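Long-range contacts in alpha-galactosidase (Lactobacillus brevis, PDB 3MI6), which probably hydrolyses terminal, non-reducing alpha-D-galactose residues of alpha-galactosides, including galactose oligosaccharides, galactomannans and galactolipids: residues 649-654 and 666-672; 686-691 and 703-708; 305-310 and 637-641; 357-363 and 405-409. All coordinates share one frame; numbering follows the deposited sequence.

How the contacts relate
Contacts 1 and 2 lie in the C-terminal beta domain and contact 3 joins its edge strand 637-640 to helix 305-319, while contact 4 lies apart in the barrel. Contacts 1 and 3 have centres about 16 Å apart and share a sheet: strand 637-640 of contact 3 borders strand 651-657 of contact 1, and Ser653 O lies 2.9 Å from Ile641 N, probably as a hydrogen bond. Contact 2 touches contact 3 where Gly686 CA packs 3.4 Å from Tyr639 CZ. Contact 4, its centre about 32 Å from that of contact 1, comes nearest the predicted active site: the side chain of Met363 is about 9 Å from that of Lys477, a predicted substrate-binding residue. The other three contacts are away from it.

Contact 1 (649-654 and 666-672); sequences GNVTSW and AARYQLL
Thr652 O receives the backbone N of Tyr669 at 2.8 Å in a nearly straight bond (171° at the hydrogen), and the same oxygen lies by the edge of the Tyr669 ring, 3.3 Å from CD2. Thr652 N returns a bond to Tyr669 O. Trp654 and Ala667 form the next hydrogen-bonded pair of this antiparallel hairpin, and Leu671 N closes the other end on Asn650 O at 2.9 Å. Val651 with Gln670 and Ser653 with Arg668 are the non-hydrogen-bonded pairs between them. On the face carrying Thr652, Trp654, Ala667 and Tyr669, the tyrosine turns its edge to the face of the indole six-membered ring, an offset edge-to-face pair with centroids 4.9 Å apart and planes at 67°. Its CG lies beside the backbone N (chi1 -45°), which swings the ring along the strand toward Trp654, while OH bonds to Ala595 O. A phenylalanine here lacks that hydroxyl and would probably leave Ala595 O without this donor. Ala667 CB adds a contact at 3.9 Å to Trp654 CZ3. On the other face, Val651 CG1 lies over the flat guanidinium of the extended Arg668, 3.7 Å from NE; Arg668 NH1 is held by Gln730, and Ser653 OG by Asp642. In the C-terminal sheet the hairpin is flanked by strand 637-640 beside 651-657 and by strand 728-736 beside 663-670, while Leu557 and Phe561 of helix 553-566 pack against the Thr652 and Tyr669 side.

Contact 2 (686-691 and 703-708); sequences GLRPNQ and YGDELM
A type I beta turn from Arg688 to Gln691 presents its carbonyls to the first turn of helix 704-710. Gln691 O takes Gly704 N at 2.9 Å (151° at the hydrogen), and Pro689 O takes Asp705 N at 3.1 Å, the donor lying in the carbonyl plane on a lone pair. Gly704 CA approaches Arg688 O at 3.3 Å in a CA-H...O contact. Tyr703 is the N-cap residue, and Glu706 folds back from the first turn so that OE2 accepts Tyr703 N at 2.8 Å, from above the carboxylate plane. Segment 686-691 leads into strand 692-695, and strand 702-703, its antiparallel neighbour at the margin of the C-terminal sheet, runs into the helix through Tyr703. With CG beside the backbone N (chi1 -80°), the Tyr703 ring sets its edge against the turn, CE2 3.4 Å from Asn690 O, and stacks with His41 of the third subunit. An alanine in its place removes the ring and would probably leave that histidine without its stacking partner. Asp705 and Glu706 also bond to the third subunit, through its His41 and Gln43. Farther along the helix, the bent selenomethionine Met708 lies against Leu687, just before the turn, and against Pro689 within it: SE is 4.1 Å from Leu687 CB, and CE reaches Pro689 CG at 4.2 Å.

Contact 3 (305-310 and 637-641); sequences MNQLSQ and KFYRI
Asn306 presents its side-chain amide to the backbone of Arg640, using both ends. OD1 accepts Arg640 N at 2.8 Å, the donor tilted 23° from the carbonyl plane, while ND2 gives a straight bond of 3.1 Å (177°) to Arg640 O, in the amide plane and on a lone pair. The amide thus pairs with the N and O of one residue, much as a neighbouring strand would. Water 1 also donates to OD1 and, at 2.8 Å, to Phe638 O, so that two donors grip the asparagine oxygen. Above it folds the Arg640 side chain, bent at chi3, which brings one guanidinium face over Asn306 OD1 and directs NH2 to Ser309 OG at 3.2 Å, near the guanidinium plane; NH1 adds a weak bond. Gln310, extended beyond CG, brings its amide end over the centre of one Tyr639 ring face, the two planes 83° apart. One shell farther out, Asp242 makes a salt bridge to Arg640 NE, Ser564 bonds NH1, and Tyr565 forms a cation-pi contact with the guanidinium while its carbonyl bonds Ser309 OG. The segment axes run roughly antiparallel and approach to 8.3 Å. Helix 305-319 follows strand 290-301 of the N-terminal beta domain and precedes the barrel, so the contact ties this connection to an edge strand of the C-terminal sheet in the three-part beta, barrel, beta chain of family 36.

Contact 4 (357-363 and 405-409); sequences KRLGIEM and QGMKF
Gln405 O accepts Lys357 NZ at 3.1 Å, the ammonium standing above the carbonyl plane, 36° out of it. Lys357 has CG anti to its own N but bends at chi2 (86°), which lays CD and CE beside the same oxygen. Gly406, with positive phi, ends helix 394-404 in a Schellman motif; across the contact Gly360 does the same for the helix carrying Lys357, so two capped helix ends lie side by side. The selenomethionine Met407 then enters between them: its CE meets Lys357 CB at 3.7 Å, and CG passes 3.8 Å from Ile361 O. Lys408 begins the strand. Its N bonds to Glu362 O at 3.0 Å and its backbone also bonds to Phe364, which makes Met363 and Lys408 a parallel bridge; Met363 CA adds a CA-H...O contact to Lys408 O at 3.3 Å. Their side chains share one face of the sheet, where the bent selenomethionine Met363 lays CE against Lys408 CB at 3.5 Å. Lys408 NZ stays 6.9 Å from Glu362 OE1, not in contact; that oxygen forms a salt bridge with Arg630. Phe409 points away, its ring meeting Phe398 of helix 394-404 at about 90°. This is one beta-alpha-beta unit of the eight-stranded barrel: strands 363-366 and 408-413 are joined through helix 394-404, with strand 333-335 beside the first and strand 475-478 beside the second.

Contact 1 (649-654 and 666-672)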
loop_
_atom_site.group_PDB
_atom_site.type_symbol
_atom_site.label_atom_id
_atom_site.label_comp_id
_atom_site.label_asym_id
_atom_site.label_seq_id
_atom_site.Cartn_x
_atom_site.Cartn_y
_atom_site.Cartn_z
ATOM N N GLY D 649 9.925 3.413 -12.317
ATOM C CA GLY D 649 11.074 4.275 -12.502
ATOM C C GLY D 649 11.799 4.115 -13.831
ATOM O O GLY D 649 12.967 4.475 -13.948
ATOM N N ASN D 650 11.120 3.591 -14.844
ATOM C CA ASN D 650 11.771 3.379 -16.127
ATOM C C ASN D 650 11.873 4.678 -16.930
ATOM O O ASN D 650 12.814 4.879 -17.711
ATOM C CB ASN D 650 11.046 2.301 -16.929
ATOM C CG ASN D 650 11.920 1.691 -18.012
ATOM O OD1 ASN D 650 11.484 1.528 -19.158
ATOM N ND2 ASN D 650 13.156 1.343 -17.656
ATOM N N VAL D 651 10.924 5.578 -16.710
ATOM C CA VAL D 651 10.896 6.823 -17.466
ATOM C C VAL D 651 11.049 8.054 -16.568
ATOM O O VAL D 651 10.291 8.220 -15.606
ATOM C CB VAL D 651 9.597 6.924 -18.317
ATOM C CG1 VAL D 651 9.590 8.199 -19.127
ATOM C CG2 VAL D 651 9.494 5.718 -19.216
ATOM N N THR D 652 12.037 8.897 -16.881
ATOM C CA THR D 652 12.234 10.168 -16.190
ATOM C C THR D 652 12.038 11.265 -17.197
ATOM O O THR D 652 12.584 11.187 -18.287
ATOM C CB THR D 652 13.682 10.321 -15.654
ATOM O OG1 THR D 652 13.880 9.460 -14.533
ATOM C CG2 THR D 652 13.958 11.754 -15.209
ATOM N N SER D 653 11.284 12.304 -16.854
ATOM C CA SER D 653 11.162 13.413 -17.780
ATOM C C SER D 653 10.996 14.736 -17.089
ATOM O O SER D 653 10.402 14.821 -16.017
ATOM C CB SER D 653 10.001 13.189 -18.743
ATOM O OG SER D 653 8.762 13.332 -18.079
ATOM N N TRP D 654 11.527 15.777 -17.714
ATOM C CA TRP D 654 11.289 17.121 -17.229
ATOM C C TRP D 654 11.346 18.243 -18.259
ATOM O O TRP D 654 11.576 18.010 -19.457
ATOM C CB TRP D 654 12.149 17.477 -16.009
ATOM C CG TRP D 654 13.474 16.798 -15.737
ATOM C CD1 TRP D 654 13.846 16.126 -14.570
ATOM C CD2 TRP D 654 14.619 16.782 -16.572
ATOM N NE1 TRP D 654 15.163 15.688 -14.650
ATOM C CE2 TRP D 654 15.654 16.073 -15.870
ATOM C CE3 TRP D 654 14.879 17.274 -17.835
ATOM C CZ2 TRP D 654 16.905 15.869 -16.408
ATOM C CZ3 TRP D 654 16.103 17.069 -18.359
ATOM C CH2 TRP D 654 17.116 16.382 -17.651
ATOM N N ALA D 666 11.676 20.263 -23.240
ATOM C CA ALA D 666 11.290 19.081 -22.477
ATOM C C ALA D 666 12.206 17.922 -22.840
ATOM O O ALA D 666 12.831 17.909 -23.897
ATOM C CB ALA D 666 9.841 18.716 -22.763
ATOM N N ALA D 667 12.306 16.947 -21.954
ATOM C CA ALA D 667 13.141 15.800 -22.241
ATOM C C ALA D 667 12.526 14.609 -21.574
ATOM O O ALA D 667 12.099 14.710 -20.435
ATOM C CB ALA D 667 14.539 16.023 -21.733
ATOM N N ARG D 668 12.455 13.499 -22.305
ATOM C CA ARG D 668 12.017 12.220 -21.775
ATOM C C ARG D 668 13.165 11.225 -21.938
ATOM O O ARG D 668 13.703 11.051 -23.027
ATOM C CB ARG D 668 10.802 11.742 -22.543
ATOM C CG ARG D 668 10.169 10.496 -22.046
ATOM C CD ARG D 668 8.952 10.201 -22.910
ATOM N NE ARG D 668 8.182 9.052 -22.446
ATOM C CZ ARG D 668 8.339 7.811 -22.904
ATOM N NH1 ARG D 668 9.239 7.552 -23.841
ATOM N NH2 ARG D 668 7.600 6.826 -22.414
ATOM N N TYR D 669 13.551 10.583 -20.846
ATOM C CA TYR D 669 14.590 9.571 -20.873
ATOM C C TYR D 669 13.976 8.247 -20.460
ATOM O O TYR D 669 13.305 8.164 -19.443
ATOM C CB TYR D 669 15.720 9.936 -19.895
ATOM C CG TYR D 669 16.153 11.384 -19.955
ATOM C CD1 TYR D 669 17.246 11.756 -20.704
ATOM C CD2 TYR D 669 15.450 12.377 -19.280
ATOM C CE1 TYR D 669 17.638 13.066 -20.781
ATOM C CE2 TYR D 669 15.836 13.693 -19.349
ATOM C CZ TYR D 669 16.935 14.033 -20.099
ATOM O OH TYR D 669 17.362 15.347 -20.190
ATOM N N GLN D 670 14.196 7.205 -21.248
ATOM C CA GLN D 670 13.761 5.884 -20.837
ATOM C C GLN D 670 15.012 5.071 -20.584
ATOM O O GLN D 670 15.951 5.103 -21.398
ATOM C CB GLN D 670 12.897 5.235 -21.907
ATOM C CG GLN D 670 12.263 3.918 -21.487
ATOM C CD GLN D 670 11.442 3.271 -22.618
ATOM O OE1 GLN D 670 11.978 2.991 -23.703
ATOM N NE2 GLN D 670 10.138 3.040 -22.366
ATOM N N LEU D 671 15.045 4.358 -19.460
ATOM C CA LEU D 671 16.243 3.592 -19.141
ATOM C C LEU D 671 16.339 2.284 -19.943
ATOM O O LEU D 671 17.372 1.989 -20.556
ATOM C CB LEU D 671 16.343 3.328 -17.645
ATOM C CG LEU D 671 16.443 4.557 -16.739
ATOM C CD1 LEU D 671 16.515 4.126 -15.272
ATOM C CD2 LEU D 671 17.639 5.416 -17.104
ATOM N N LEU D 672 15.261 1.510 -19.952
ATOM C CA LEU D 672 15.281 0.201 -20.574
ATOM C C LEU D 672 14.254 0.221 -21.677
ATOM O O LEU D 672 13.128 0.665 -21.465
ATOM C CB LEU D 672 14.909 -0.860 -19.538
ATOM C CG LEU D 672 16.044 -1.703 -18.936
ATOM C CD1 LEU D 672 17.363 -0.928 -18.833
ATOM C CD2 LEU D 672 15.637 -2.297 -17.598
#

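Contact 2 (686-691 and 703-708)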
loop_
_atom_site.group_PDB
_atom_site.type_symbol
_atom_site.label_atom_id
_atom_site.label_comp_id
_atom_site.label_asym_id
_atom_site.label_seq_id
_atom_site.Cartn_x
_atom_site.Cartn_y
_atom_site.Cartn_z
ATOM N N GLY D 686 3.534 23.694 -17.693
ATOM C CA GLY D 686 4.062 25.038 -17.634
ATOM C C GLY D 686 3.847 25.949 -18.827
ATOM O O GLY D 686 4.501 26.980 -18.930
ATOM N N LEU D 687 2.939 25.610 -19.725
ATOM C CA LEU D 687 2.733 26.454 -20.897
ATOM C C LEU D 687 1.503 27.333 -20.762
ATOM O O LEU D 687 0.671 27.133 -19.883
ATOM C CB LEU D 687 2.605 25.606 -22.166
ATOM C CG LEU D 687 3.796 24.737 -22.551
ATOM C CD1 LEU D 687 3.441 23.999 -23.816
ATOM C CD2 LEU D 687 5.060 25.567 -22.729
ATOM N N ARG D 688 1.396 28.301 -21.656
ATOM C CA ARG D 688 0.208 29.133 -21.737
ATOM C C ARG D 688 -0.865 28.417 -22.555
ATOM O O ARG D 688 -0.642 28.077 -23.710
ATOM C CB ARG D 688 0.545 30.497 -22.355
ATOM C CG ARG D 688 1.117 31.517 -21.375
ATOM C CD ARG D 688 1.748 32.743 -22.084
ATOM N NE ARG D 688 2.446 33.611 -21.129
ATOM C CZ ARG D 688 3.058 34.754 -21.439
ATOM N NH1 ARG D 688 3.066 35.195 -22.697
ATOM N NH2 ARG D 688 3.678 35.453 -20.485
ATOM N N PRO D 689 -2.038 28.199 -21.956
ATOM C CA PRO D 689 -3.136 27.439 -22.562
ATOM C C PRO D 689 -3.539 27.908 -23.962
ATOM O O PRO D 689 -3.792 27.067 -24.819
ATOM C CB PRO D 689 -4.295 27.676 -21.601
ATOM C CG PRO D 689 -3.661 27.999 -20.308
ATOM C CD PRO D 689 -2.386 28.714 -20.623
ATOM N N ASN D 690 -3.606 29.214 -24.195
ATOM C CA ASN D 690 -4.192 29.724 -25.428
ATOM C C ASN D 690 -3.152 30.201 -26.428
ATOM O O ASN D 690 -3.502 30.843 -27.429
ATOM C CB ASN D 690 -5.156 30.886 -25.143
ATOM C CG ASN D 690 -6.285 30.511 -24.206
ATOM O OD1 ASN D 690 -6.940 29.486 -24.374
ATOM N ND2 ASN D 690 -6.527 31.361 -23.213
ATOM N N GLN D 691 -1.880 29.934 -26.139
ATOM C CA GLN D 691 -0.797 30.298 -27.049
ATOM C C GLN D 691 -0.545 29.147 -28.029
ATOM O O GLN D 691 -0.663 27.973 -27.671
ATOM C CB GLN D 691 0.480 30.632 -26.268
ATOM C CG GLN D 691 1.770 30.740 -27.111
ATOM C CD GLN D 691 1.880 32.027 -27.934
ATOM O OE1 GLN D 691 1.725 33.131 -27.409
ATOM N NE2 GLN D 691 2.179 31.885 -29.223
ATOM N N TYR D 703 -2.091 24.298 -29.624
ATOM C CA TYR D 703 -2.372 25.158 -28.476
ATOM C C TYR D 703 -1.795 24.567 -27.189
ATOM O O TYR D 703 -1.776 23.343 -26.987
ATOM C CB TYR D 703 -3.874 25.415 -28.331
ATOM C CG TYR D 703 -4.378 26.484 -29.265
ATOM C CD1 TYR D 703 -4.723 26.193 -30.583
ATOM C CD2 TYR D 703 -4.491 27.796 -28.839
ATOM C CE1 TYR D 703 -5.175 27.184 -31.437
ATOM C CE2 TYR D 703 -4.938 28.791 -29.694
ATOM C CZ TYR D 703 -5.280 28.478 -30.980
ATOM O OH TYR D 703 -5.726 29.485 -31.792
ATOM N N GLY D 704 -1.317 25.449 -26.322
ATOM C CA GLY D 704 -0.796 25.041 -25.042
ATOM C C GLY D 704 -1.665 23.983 -24.403
ATOM O O GLY D 704 -1.141 23.010 -23.864
ATOM N N ASP D 705 -2.987 24.144 -24.457
ATOM C CA ASP D 705 -3.849 23.186 -23.767
ATOM C C ASP D 705 -3.954 21.805 -24.428
ATOM O O ASP D 705 -4.267 20.819 -23.753
ATOM C CB ASP D 705 -5.224 23.769 -23.393
ATOM C CG ASP D 705 -6.056 24.202 -24.594
ATOM O OD1 ASP D 705 -5.618 24.086 -25.760
ATOM O OD2 ASP D 705 -7.184 24.672 -24.351
ATOM N N GLU D 706 -3.676 21.726 -25.730
ATOM C CA GLU D 706 -3.601 20.425 -26.398
ATOM C C GLU D 706 -2.408 19.703 -25.799
ATOM O O GLU D 706 -2.514 18.560 -25.380
ATOM C CB GLU D 706 -3.390 20.562 -27.907
ATOM C CG GLU D 706 -4.594 21.063 -28.709
ATOM C CD GLU D 706 -4.217 21.511 -30.133
ATOM O OE1 GLU D 706 -3.864 20.654 -30.993
ATOM O OE2 GLU D 706 -4.276 22.730 -30.391
ATOM N N LEU D 707 -1.277 20.399 -25.738
ATOM C CA LEU D 707 -0.031 19.775 -25.346
ATOM C C LEU D 707 -0.010 19.388 -23.877
ATOM O O LEU D 707 0.750 18.506 -23.483
ATOM C CB LEU D 707 1.129 20.693 -25.664
ATOM C CG LEU D 707 1.272 20.937 -27.159
ATOM C CD1 LEU D 707 2.386 21.952 -27.402
ATOM C CD2 LEU D 707 1.528 19.614 -27.897
HETATM N N MSE D 708 -0.869 20.021 -23.083
HETATM C CA MSE D 708 -0.900 19.812 -21.639
HETATM C C MSE D 708 -1.999 18.878 -21.135
HETATM O O MSE D 708 -1.839 18.249 -20.100
HETATM C CB MSE D 708 -1.047 21.152 -20.917
HETATM C CG MSE D 708 0.236 21.947 -20.821
HETATM SE SE MSE D 708 0.023 23.529 -19.678
HETATM C CE MSE D 708 -1.230 24.578 -20.777
#

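Contact 3 (305-310 and 637-641)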
loop_
_atom_site.group_PDB
_atom_site.type_symbol
_atom_site.label_atom_id
_atom_site.label_comp_id
_atom_site.label_asym_id
_atom_site.label_seq_id
_atom_site.Cartn_x
_atom_site.Cartn_y
_atom_site.Cartn_z
HETATM N N MSE D 305 4.374 20.073 -5.368
HETATM C CA MSE D 305 5.820 20.159 -5.125
HETATM C C MSE D 305 6.640 20.912 -6.184
HETATM O O MSE D 305 7.670 21.519 -5.862
HETATM C CB MSE D 305 6.413 18.778 -4.848
HETATM C CG MSE D 305 5.797 18.106 -3.632
HETATM SE SE MSE D 305 6.511 16.334 -3.201
HETATM C CE MSE D 305 5.735 15.229 -4.616
ATOM N N ASN D 306 6.197 20.883 -7.437
ATOM C CA ASN D 306 6.886 21.674 -8.442
ATOM C C ASN D 306 6.855 23.121 -7.987
ATOM O O ASN D 306 7.895 23.820 -8.000
ATOM C CB ASN D 306 6.236 21.531 -9.812
ATOM C CG ASN D 306 6.853 20.402 -10.662
ATOM O OD1 ASN D 306 8.076 20.218 -10.726
ATOM N ND2 ASN D 306 5.995 19.666 -11.342
ATOM N N GLN D 307 5.666 23.557 -7.553
ATOM C CA GLN D 307 5.457 24.931 -7.116
ATOM C C GLN D 307 6.352 25.239 -5.923
ATOM O O GLN D 307 7.003 26.283 -5.880
ATOM C CB GLN D 307 3.986 25.194 -6.798
ATOM C CG GLN D 307 3.693 26.595 -6.233
ATOM C CD GLN D 307 4.111 27.748 -7.163
ATOM O OE1 GLN D 307 4.683 28.763 -6.711
ATOM N NE2 GLN D 307 3.828 27.600 -8.460
ATOM N N LEU D 308 6.422 24.309 -4.975
ATOM C CA LEU D 308 7.312 24.463 -3.839
ATOM C C LEU D 308 8.766 24.622 -4.270
ATOM O O LEU D 308 9.462 25.499 -3.775
ATOM C CB LEU D 308 7.172 23.293 -2.877
ATOM C CG LEU D 308 7.983 23.433 -1.592
ATOM C CD1 LEU D 308 7.355 24.462 -0.664
ATOM C CD2 LEU D 308 8.063 22.094 -0.908
ATOM N N SER D 309 9.248 23.786 -5.184
ATOM C CA SER D 309 10.642 23.936 -5.584
ATOM C C SER D 309 10.839 25.240 -6.324
ATOM O O SER D 309 11.822 25.928 -6.140
ATOM C CB SER D 309 11.109 22.783 -6.466
ATOM O OG SER D 309 11.164 21.583 -5.722
ATOM N N GLN D 310 9.885 25.579 -7.175
ATOM C CA GLN D 310 10.017 26.768 -8.009
ATOM C C GLN D 310 10.173 28.066 -7.199
ATOM O O GLN D 310 11.090 28.844 -7.463
ATOM C CB GLN D 310 8.875 26.826 -9.030
ATOM C CG GLN D 310 8.989 25.725 -10.051
ATOM C CD GLN D 310 7.733 25.518 -10.882
ATOM O OE1 GLN D 310 7.758 24.783 -11.872
ATOM N NE2 GLN D 310 6.626 26.153 -10.480
ATOM N N LYS D 637 12.249 28.122 -15.591
ATOM C CA LYS D 637 11.458 27.516 -14.531
ATOM C C LYS D 637 11.399 26.001 -14.750
ATOM O O LYS D 637 11.157 25.526 -15.868
ATOM C CB LYS D 637 10.056 28.142 -14.484
ATOM C CG LYS D 637 9.220 27.683 -13.304
ATOM C CD LYS D 637 7.848 28.336 -13.272
ATOM C CE LYS D 637 7.950 29.792 -12.833
ATOM N NZ LYS D 637 6.613 30.292 -12.385
ATOM N N PHE D 638 11.623 25.244 -13.680
ATOM C CA PHE D 638 11.839 23.807 -13.795
ATOM C C PHE D 638 10.636 22.999 -13.332
ATOM O O PHE D 638 10.196 23.095 -12.186
ATOM C CB PHE D 638 13.085 23.409 -12.994
ATOM C CG PHE D 638 13.556 21.990 -13.219
ATOM C CD1 PHE D 638 13.153 20.965 -12.374
ATOM C CD2 PHE D 638 14.455 21.694 -14.230
ATOM C CE1 PHE D 638 13.613 19.655 -12.563
ATOM C CE2 PHE D 638 14.912 20.387 -14.421
ATOM C CZ PHE D 638 14.490 19.369 -13.586
ATOM N N TYR D 639 10.116 22.187 -14.241
ATOM C CA TYR D 639 9.048 21.248 -13.930
ATOM C C TYR D 639 9.544 19.809 -14.024
ATOM O O TYR D 639 10.092 19.409 -15.049
ATOM C CB TYR D 639 7.922 21.421 -14.940
ATOM C CG TYR D 639 7.163 22.714 -14.823
ATOM C CD1 TYR D 639 5.996 22.800 -14.064
ATOM C CD2 TYR D 639 7.591 23.837 -15.482
ATOM C CE1 TYR D 639 5.296 23.974 -13.982
ATOM C CE2 TYR D 639 6.906 25.005 -15.400
ATOM C CZ TYR D 639 5.763 25.083 -14.655
ATOM O OH TYR D 639 5.100 26.295 -14.589
ATOM N N ARG D 640 9.338 19.038 -12.964
ATOM C CA ARG D 640 9.459 17.590 -13.026
ATOM C C ARG D 640 8.152 17.025 -13.560
ATOM O O ARG D 640 7.078 17.499 -13.207
ATOM C CB ARG D 640 9.714 17.000 -11.637
ATOM C CG ARG D 640 11.097 17.261 -11.054
ATOM C CD ARG D 640 11.123 16.895 -9.570
ATOM N NE ARG D 640 10.174 17.702 -8.815
ATOM C CZ ARG D 640 10.491 18.817 -8.148
ATOM N NH1 ARG D 640 11.753 19.251 -8.138
ATOM N NH2 ARG D 640 9.550 19.493 -7.477
ATOM N N ILE D 641 8.238 16.000 -14.398
ATOM C CA ILE D 641 7.049 15.390 -14.952
ATOM C C ILE D 641 6.995 13.920 -14.504
ATOM O O ILE D 641 6.437 13.613 -13.444
ATOM C CB ILE D 641 7.009 15.599 -16.517
ATOM C CG1 ILE D 641 6.843 17.088 -16.839
ATOM C CG2 ILE D 641 5.892 14.807 -17.199
ATOM C CD1 ILE D 641 7.050 17.436 -18.285
HETATM O O HOH W 1 10.493 21.754 -9.696
#

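Contact 4 (357-363 and 405-409)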
loop_
_atom_site.group_PDB
_atom_site.type_symbol
_atom_site.label_atom_id
_atom_site.label_comp_id
_atom_site.label_asym_id
_atom_site.label_seq_id
_atom_site.Cartn_x
_atom_site.Cartn_y
_atom_site.Cartn_z
ATOM N N LYS D 357 38.971 24.497 -27.689
ATOM C CA LYS D 357 38.616 25.755 -28.328
ATOM C C LYS D 357 37.875 25.552 -29.654
ATOM O O LYS D 357 36.863 26.201 -29.906
ATOM C CB LYS D 357 39.886 26.595 -28.522
ATOM C CG LYS D 357 39.812 27.692 -29.576
ATOM C CD LYS D 357 39.247 29.004 -29.046
ATOM C CE LYS D 357 39.604 30.163 -29.994
ATOM N NZ LYS D 357 38.881 31.441 -29.671
ATOM N N ARG D 358 38.373 24.652 -30.495
ATOM C CA ARG D 358 37.769 24.425 -31.805
ATOM C C ARG D 358 36.358 23.885 -31.664
ATOM O O ARG D 358 35.575 23.928 -32.607
ATOM C CB ARG D 358 38.616 23.473 -32.659
ATOM C CG ARG D 358 39.991 24.025 -33.026
ATOM C CD ARG D 358 40.884 22.967 -33.669
ATOM N NE ARG D 358 42.283 23.132 -33.266
ATOM C CZ ARG D 358 43.111 22.123 -32.990
ATOM N NH1 ARG D 358 42.680 20.862 -33.079
ATOM N NH2 ARG D 358 44.370 22.371 -32.623
ATOM N N LEU D 359 36.043 23.383 -30.474
ATOM C CA LEU D 359 34.737 22.812 -30.186
ATOM C C LEU D 359 33.772 23.861 -29.653
ATOM O O LEU D 359 32.560 23.625 -29.565
ATOM C CB LEU D 359 34.876 21.689 -29.167
ATOM C CG LEU D 359 35.402 20.382 -29.733
ATOM C CD1 LEU D 359 35.282 19.289 -28.693
ATOM C CD2 LEU D 359 34.598 20.044 -30.970
ATOM N N GLY D 360 34.324 25.012 -29.281
ATOM C CA GLY D 360 33.538 26.128 -28.798
ATOM C C GLY D 360 33.455 26.183 -27.289
ATOM O O GLY D 360 32.684 26.970 -26.735
ATOM N N ILE D 361 34.245 25.345 -26.623
ATOM C CA ILE D 361 34.275 25.316 -25.163
ATOM C C ILE D 361 34.860 26.624 -24.626
ATOM O O ILE D 361 35.695 27.243 -25.278
ATOM C CB ILE D 361 35.005 24.055 -24.649
ATOM C CG1 ILE D 361 34.132 22.826 -24.928
ATOM C CG2 ILE D 361 35.305 24.151 -23.166
ATOM C CD1 ILE D 361 34.786 21.526 -24.605
ATOM N N GLU D 362 34.398 27.061 -23.460
ATOM C CA GLU D 362 34.651 28.423 -23.003
ATOM C C GLU D 362 35.637 28.575 -21.855
ATOM O O GLU D 362 36.043 29.691 -21.533
ATOM C CB GLU D 362 33.341 29.083 -22.609
ATOM C CG GLU D 362 32.574 29.573 -23.795
ATOM C CD GLU D 362 31.133 29.872 -23.466
ATOM O OE1 GLU D 362 30.663 29.372 -22.420
ATOM O OE2 GLU D 362 30.479 30.601 -24.254
HETATM N N MSE D 363 36.022 27.463 -21.239
HETATM C CA MSE D 363 36.857 27.511 -20.044
HETATM C C MSE D 363 37.550 26.186 -19.816
HETATM O O MSE D 363 36.949 25.126 -19.986
HETATM C CB MSE D 363 36.028 27.876 -18.807
HETATM C CG MSE D 363 36.776 27.693 -17.504
HETATM SE SE MSE D 363 35.651 27.903 -15.921
HETATM C CE MSE D 363 35.445 29.839 -15.911
ATOM N N GLN D 405 43.938 32.323 -25.968
ATOM C CA GLN D 405 42.970 31.548 -26.731
ATOM C C GLN D 405 41.529 32.059 -26.571
ATOM O O GLN D 405 40.603 31.487 -27.132
ATOM C CB GLN D 405 43.058 30.074 -26.326
ATOM C CG GLN D 405 44.227 29.325 -26.943
ATOM C CD GLN D 405 44.081 29.213 -28.451
ATOM O OE1 GLN D 405 44.172 30.213 -29.170
ATOM N NE2 GLN D 405 43.832 27.994 -28.937
ATOM N N GLY D 406 41.344 33.136 -25.812
ATOM C CA GLY D 406 40.027 33.707 -25.593
ATOM C C GLY D 406 39.188 32.906 -24.614
ATOM O O GLY D 406 37.966 33.097 -24.514
HETATM N N MSE D 407 39.850 32.010 -23.883
HETATM C CA MSE D 407 39.188 31.140 -22.927
HETATM C C MSE D 407 39.409 31.536 -21.473
HETATM O O MSE D 407 40.236 32.384 -21.165
HETATM C CB MSE D 407 39.639 29.709 -23.136
HETATM C CG MSE D 407 38.920 29.015 -24.267
HETATM SE SE MSE D 407 39.429 27.142 -24.306
HETATM C CE MSE D 407 41.179 27.310 -25.110
ATOM N N LYS D 408 38.644 30.921 -20.578
ATOM C CA LYS D 408 38.769 31.186 -19.153
ATOM C C LYS D 408 39.575 30.079 -18.515
ATOM O O LYS D 408 39.683 29.001 -19.066
ATOM C CB LYS D 408 37.399 31.280 -18.498
ATOM C CG LYS D 408 36.668 32.571 -18.786
ATOM C CD LYS D 408 35.244 32.524 -18.260
ATOM C CE LYS D 408 34.565 33.884 -18.324
ATOM N NZ LYS D 408 33.190 33.804 -17.747
ATOM N N PHE D 409 40.149 30.347 -17.351
ATOM C CA PHE D 409 41.002 29.365 -16.698
ATOM C C PHE D 409 40.600 29.159 -15.258
ATOM O O PHE D 409 40.327 30.118 -14.539
ATOM C CB PHE D 409 42.472 29.782 -16.767
ATOM C CG PHE D 409 43.396 28.797 -16.138
ATOM C CD1 PHE D 409 43.606 27.559 -16.720
ATOM C CD2 PHE D 409 44.053 29.098 -14.960
ATOM C CE1 PHE D 409 44.447 26.639 -16.146
ATOM C CE2 PHE D 409 44.901 28.185 -14.383
ATOM C CZ PHE D 409 45.098 26.952 -14.979
#